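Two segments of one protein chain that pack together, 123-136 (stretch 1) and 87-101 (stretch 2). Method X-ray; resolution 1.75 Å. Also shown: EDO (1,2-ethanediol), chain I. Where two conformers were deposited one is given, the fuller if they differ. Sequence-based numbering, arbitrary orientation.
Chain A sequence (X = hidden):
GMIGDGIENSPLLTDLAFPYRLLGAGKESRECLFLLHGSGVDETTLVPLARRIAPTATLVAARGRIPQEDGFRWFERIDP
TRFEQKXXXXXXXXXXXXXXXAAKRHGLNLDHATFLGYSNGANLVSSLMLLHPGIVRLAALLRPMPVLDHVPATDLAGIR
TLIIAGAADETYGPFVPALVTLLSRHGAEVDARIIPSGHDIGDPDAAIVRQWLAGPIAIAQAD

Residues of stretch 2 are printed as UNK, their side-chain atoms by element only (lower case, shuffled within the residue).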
# COMPACT_ATOMS: atom_id res chain seq x y z
N ASN A 123 4.04 4.35 -0.30
CA ASN A 123 5.48 4.42 -0.18
C ASN A 123 6.01 3.47 0.90
O ASN A 123 7.14 3.02 0.84
CB ASN A 123 5.93 5.88 0.01
CG ASN A 123 5.41 6.78 -1.12
OD1 ASN A 123 5.26 6.32 -2.26
ND2 ASN A 123 5.09 8.04 -0.80
N LEU A 124 5.17 3.16 1.89
CA LEU A 124 5.44 2.03 2.80
C LEU A 124 5.43 0.73 2.01
O LEU A 124 6.35 -0.05 2.13
CB LEU A 124 4.38 1.97 3.93
CG LEU A 124 4.65 1.10 5.19
CD1 LEU A 124 4.55 -0.40 4.83
CD2 LEU A 124 6.03 1.45 5.83
N VAL A 125 4.40 0.50 1.19
CA VAL A 125 4.34 -0.74 0.38
C VAL A 125 5.56 -0.92 -0.54
O VAL A 125 6.15 -2.00 -0.57
CB VAL A 125 3.05 -0.83 -0.43
CG1 VAL A 125 3.08 -2.09 -1.35
CG2 VAL A 125 1.78 -0.85 0.50
N SER A 126 5.95 0.11 -1.29
CA SER A 126 7.09 -0.02 -2.21
C SER A 126 8.38 -0.27 -1.41
O SER A 126 9.21 -1.09 -1.80
CB SER A 126 7.23 1.23 -3.10
OG SER A 126 7.57 2.37 -2.33
N SER A 127 8.53 0.40 -0.28
CA SER A 127 9.68 0.15 0.61
C SER A 127 9.72 -1.28 1.15
O SER A 127 10.79 -1.87 1.27
CB SER A 127 9.65 1.14 1.78
OG SER A 127 9.84 2.43 1.28
N LEU A 128 8.54 -1.80 1.49
CA LEU A 128 8.39 -3.16 1.96
C LEU A 128 8.89 -4.13 0.90
O LEU A 128 9.63 -5.06 1.21
CB LEU A 128 6.94 -3.43 2.35
CG LEU A 128 6.57 -4.83 2.87
CD1 LEU A 128 7.29 -5.18 4.20
CD2 LEU A 128 5.04 -4.92 2.99
N MSE A 129 8.47 -3.92 -0.35
CA MSE A 129 8.94 -4.77 -1.47
C MSE A 129 10.46 -4.79 -1.60
O MSE A 129 11.05 -5.83 -1.84
CB MSE A 129 8.34 -4.31 -2.81
CG MSE A 129 6.84 -4.52 -2.93
SE MSE A 129 6.13 -3.56 -4.53
CE MSE A 129 7.46 -4.13 -5.70
N LEU A 130 11.09 -3.62 -1.45
CA LEU A 130 12.52 -3.49 -1.69
C LEU A 130 13.36 -3.93 -0.51
O LEU A 130 14.45 -4.45 -0.69
CB LEU A 130 12.84 -2.06 -2.08
CG LEU A 130 12.34 -1.69 -3.49
CD1 LEU A 130 12.22 -0.19 -3.60
CD2 LEU A 130 13.25 -2.29 -4.57
N LEU A 131 12.83 -3.77 0.69
CA LEU A 131 13.57 -4.07 1.90
C LEU A 131 13.27 -5.47 2.48
O LEU A 131 14.11 -6.01 3.20
CB LEU A 131 13.30 -3.00 2.95
CG LEU A 131 13.79 -1.57 2.65
CD1 LEU A 131 13.22 -0.59 3.66
CD2 LEU A 131 15.34 -1.44 2.65
N HIS A 132 12.09 -6.03 2.21
CA HIS A 132 11.65 -7.28 2.80
C HIS A 132 11.01 -8.14 1.75
O HIS A 132 9.81 -8.29 1.74
CB HIS A 132 10.68 -7.02 3.94
CG HIS A 132 11.32 -6.26 5.05
ND1 HIS A 132 12.09 -6.87 6.00
CD2 HIS A 132 11.40 -4.93 5.29
CE1 HIS A 132 12.57 -5.96 6.83
NE2 HIS A 132 12.19 -4.77 6.41
N PRO A 133 11.83 -8.69 0.85
CA PRO A 133 11.31 -9.50 -0.21
C PRO A 133 10.70 -10.82 0.29
O PRO A 133 11.05 -11.33 1.36
CB PRO A 133 12.53 -9.78 -1.08
CG PRO A 133 13.68 -9.65 -0.15
CD PRO A 133 13.30 -8.57 0.78
N GLY A 134 9.76 -11.34 -0.48
CA GLY A 134 9.11 -12.58 -0.15
C GLY A 134 7.77 -12.41 0.54
O GLY A 134 7.17 -13.40 0.93
N ILE A 135 7.32 -11.17 0.72
CA ILE A 135 6.03 -10.90 1.35
C ILE A 135 4.98 -10.45 0.31
O ILE A 135 3.90 -11.05 0.20
CB ILE A 135 6.15 -9.84 2.44
CG1 ILE A 135 7.07 -10.37 3.55
CG2 ILE A 135 4.77 -9.47 2.98
CD1 ILE A 135 7.42 -9.36 4.56
N VAL A 136 5.32 -9.39 -0.43
CA VAL A 136 4.43 -8.82 -1.43
C VAL A 136 4.52 -9.57 -2.76
O VAL A 136 5.62 -9.81 -3.27
CB VAL A 136 4.69 -7.32 -1.59
CG1 VAL A 136 3.72 -6.69 -2.61
CG2 VAL A 136 4.57 -6.61 -0.23
N UNK A 87 13.52 5.76 10.01
CA UNK A 87 12.10 5.55 10.21
C UNK A 87 11.47 4.62 9.17
O UNK A 87 10.71 3.72 9.53
o UNK A 87 10.03 6.69 10.61
c UNK A 87 11.39 6.88 10.26
N UNK A 88 11.80 4.81 7.90
CA UNK A 88 11.31 3.92 6.85
C UNK A 88 11.76 2.49 7.16
O UNK A 88 10.99 1.56 7.10
c UNK A 88 11.85 6.32 3.74
c UNK A 88 11.33 3.28 4.35
c UNK A 88 11.27 5.72 5.04
c UNK A 88 11.79 4.32 5.43
N UNK A 89 13.02 2.35 7.50
CA UNK A 89 13.57 1.01 7.76
C UNK A 89 12.86 0.33 8.95
O UNK A 89 12.49 -0.85 8.86
c UNK A 89 15.07 1.08 7.95
c UNK A 89 15.98 0.94 6.71
c UNK A 89 17.38 1.33 7.07
c UNK A 89 15.51 1.74 5.50
N UNK A 90 12.65 1.07 10.04
CA UNK A 90 12.10 0.52 11.27
C UNK A 90 10.64 0.13 11.07
O UNK A 90 10.22 -0.95 11.49
c UNK A 90 12.24 1.51 12.44
N UNK A 91 9.88 1.02 10.45
CA UNK A 91 8.44 0.83 10.27
C UNK A 91 8.14 -0.23 9.23
O UNK A 91 7.21 -1.02 9.39
c UNK A 91 7.26 2.71 12.40
c UNK A 91 7.87 3.20 11.09
o UNK A 91 7.96 2.79 13.43
c UNK A 91 7.76 2.17 9.96
o UNK A 91 6.11 2.23 12.40
N UNK A 92 8.97 -0.29 8.20
CA UNK A 92 8.83 -1.31 7.18
C UNK A 92 9.15 -2.71 7.78
O UNK A 92 8.45 -3.68 7.49
c UNK A 92 9.67 -0.97 5.91
c UNK A 92 9.40 -1.94 4.79
o UNK A 92 9.36 0.36 5.46
N UNK A 93 10.17 -2.79 8.63
CA UNK A 93 10.52 -4.03 9.34
C UNK A 93 9.39 -4.47 10.26
O UNK A 93 9.01 -5.65 10.30
c UNK A 93 11.82 -3.86 10.14
N UNK A 94 8.85 -3.51 11.02
CA UNK A 94 7.73 -3.78 11.89
C UNK A 94 6.53 -4.26 11.09
O UNK A 94 5.88 -5.24 11.47
c UNK A 94 7.39 -2.55 12.72
N UNK A 95 6.24 -3.60 9.97
CA UNK A 95 5.08 -3.98 9.16
C UNK A 95 5.19 -5.38 8.51
O UNK A 95 4.18 -6.11 8.43
c UNK A 95 2.02 -3.89 5.70
c UNK A 95 0.88 -3.42 6.37
c UNK A 95 1.01 -2.77 7.60
c UNK A 95 3.41 -3.08 7.50
c UNK A 95 2.27 -2.62 8.16
c UNK A 95 4.77 -2.92 8.12
c UNK A 95 3.27 -3.74 6.28
N UNK A 96 6.40 -5.72 8.07
CA UNK A 96 6.72 -7.03 7.52
C UNK A 96 6.36 -8.12 8.54
O UNK A 96 5.61 -9.06 8.22
c UNK A 96 8.21 -7.09 7.13
N UNK A 97 6.85 -7.94 9.77
CA UNK A 97 6.54 -8.86 10.89
C UNK A 97 5.03 -8.92 11.13
O UNK A 97 4.47 -10.01 11.26
c UNK A 97 7.27 -8.43 12.14
N UNK A 98 4.39 -7.75 11.15
CA UNK A 98 2.94 -7.65 11.32
C UNK A 98 2.14 -8.42 10.26
O UNK A 98 1.14 -9.09 10.59
c UNK A 98 -1.16 -6.00 12.17
c UNK A 98 -0.90 -5.37 9.85
c UNK A 98 -1.73 -5.59 10.97
c UNK A 98 1.04 -5.94 11.19
c UNK A 98 2.53 -6.16 11.32
c UNK A 98 0.47 -5.54 9.98
c UNK A 98 0.20 -6.17 12.27
N UNK A 99 2.57 -8.35 8.99
CA UNK A 99 1.85 -9.04 7.91
C UNK A 99 1.80 -10.52 8.21
O UNK A 99 0.76 -11.14 8.09
o UNK A 99 3.72 -9.46 6.32
c UNK A 99 2.53 -7.38 6.13
c UNK A 99 2.44 -8.83 6.46
N UNK A 100 2.93 -11.06 8.63
CA UNK A 100 3.02 -12.46 8.95
C UNK A 100 2.14 -12.85 10.17
O UNK A 100 1.43 -13.86 10.11
c UNK A 100 4.51 -12.84 9.06
o UNK A 100 4.67 -12.85 6.60
n UNK A 100 6.54 -12.27 7.76
c UNK A 100 5.26 -12.67 7.69
N UNK A 101 2.20 -12.04 11.23
CA UNK A 101 1.35 -12.18 12.42
C UNK A 101 -0.11 -12.19 12.02
O UNK A 101 -0.85 -13.11 12.36
o UNK A 101 2.41 -8.52 14.87
c UNK A 101 2.71 -9.72 15.19
c UNK A 101 1.50 -11.00 13.40
o UNK A 101 2.94 -10.07 16.36
c UNK A 101 2.81 -10.81 14.11
C1 EDO I . 4.09 11.35 -0.87
O1 EDO I . 3.20 10.86 0.11
C2 EDO I . 3.51 11.15 -2.26
O2 EDO I . 3.69 9.82 -2.79
O HOH W 1 13.49 -2.45 6.93

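Position 87 carries one carbon and then one oxygen, and nothing of stretch 1 is in reach: a serine, S87. At 88 four carbons fork at the first, with one arm two carbons long, which makes it isoleucine; I88 rests its CG2 3.5 Å from S127 OG, a polar atom already occupied by its hydrogen bond to N123 O (2.8 Å). Position 89 also has four carbons, but the fork comes at the second, so it is leucine. Its CA-to-CB bond points sideways, yet the end of L89 comes nearer, CD1 lying 3.7 Å from L131 CD1.

Position 90 has a single carbon directed away from stretch 1: alanine, A90. Position 91 has three carbons, the third bearing two oxygens, hence glutamate; the end of E91 leads away and its carboxylate is satisfied elsewhere in the structure.

At 92 one carbon carries an oxygen and a carbon, the signature of threonine, and this is the knob of the interface. T92 sits among L124, S127, L128 and L131, with CG2 3.2 Å from L128 CA, so methyl meets backbone. The hydroxyl is spent at home, OG1 donating to I88 O at 2.6 Å, which lets a polar side chain enter a hole lined mostly by leucines without seeking a partner across it.

The lone carbon at 93 identifies alanine; CA of A93 is 3.5 Å from H132 NE2, a packing contact; the same NE2 hydrogen-bonds to water 1 at 2.7 Å, and that water donates to L89 O, also at 2.7 Å. Position 94, again one carbon, points away: A94. At 95 one carbon leads into a six-carbon ring, a phenylalanine. L128 CD2 meets the F95 ring at its edge, 3.9 Å from F95 CD2, while L124 CD1 makes an off-centre CH-pi contact 4.3 Å from the ring centroid.

Position 96 has one carbon aimed at stretch 1, so alanine, and small size pays: A96 CB is 3.5 Å from I135 CD1 and 3.6 Å from L128 CD1, and lies over the face of the H132 ring, 4.1 Å from its centroid. Position 97, one carbon turned sideways, is A97, without contact. The six-membered carbon ring on one carbon at 98 is F98, out of reach. Position 99 repeats the carbon bearing an oxygen and a carbon: T99, whose OG1 donates a hydrogen bond to A96 O (2.7 Å) and approaches I135 CG2 to 3.5 Å. At 100 two carbons end in an oxygen and a nitrogen, asparagine; N100 ND2 is 4.4 Å from I135 CD1. Three carbons with two terminal oxygens make 101 E101, out of reach.

The rule is steric. The helices cross at -80°, 9.5 Å apart at closest approach; the two stretches together bury 613 Å², part of it from H132 and I135 after the first helix ends, with no direct hydrogen bond between the stretches. T92 fills the hole, A96 gives room to three larger side chains, and hydroxyls at the contact are paired within their own stretches.

Stretch 2 87-101: SILAETAAFAAFTNE
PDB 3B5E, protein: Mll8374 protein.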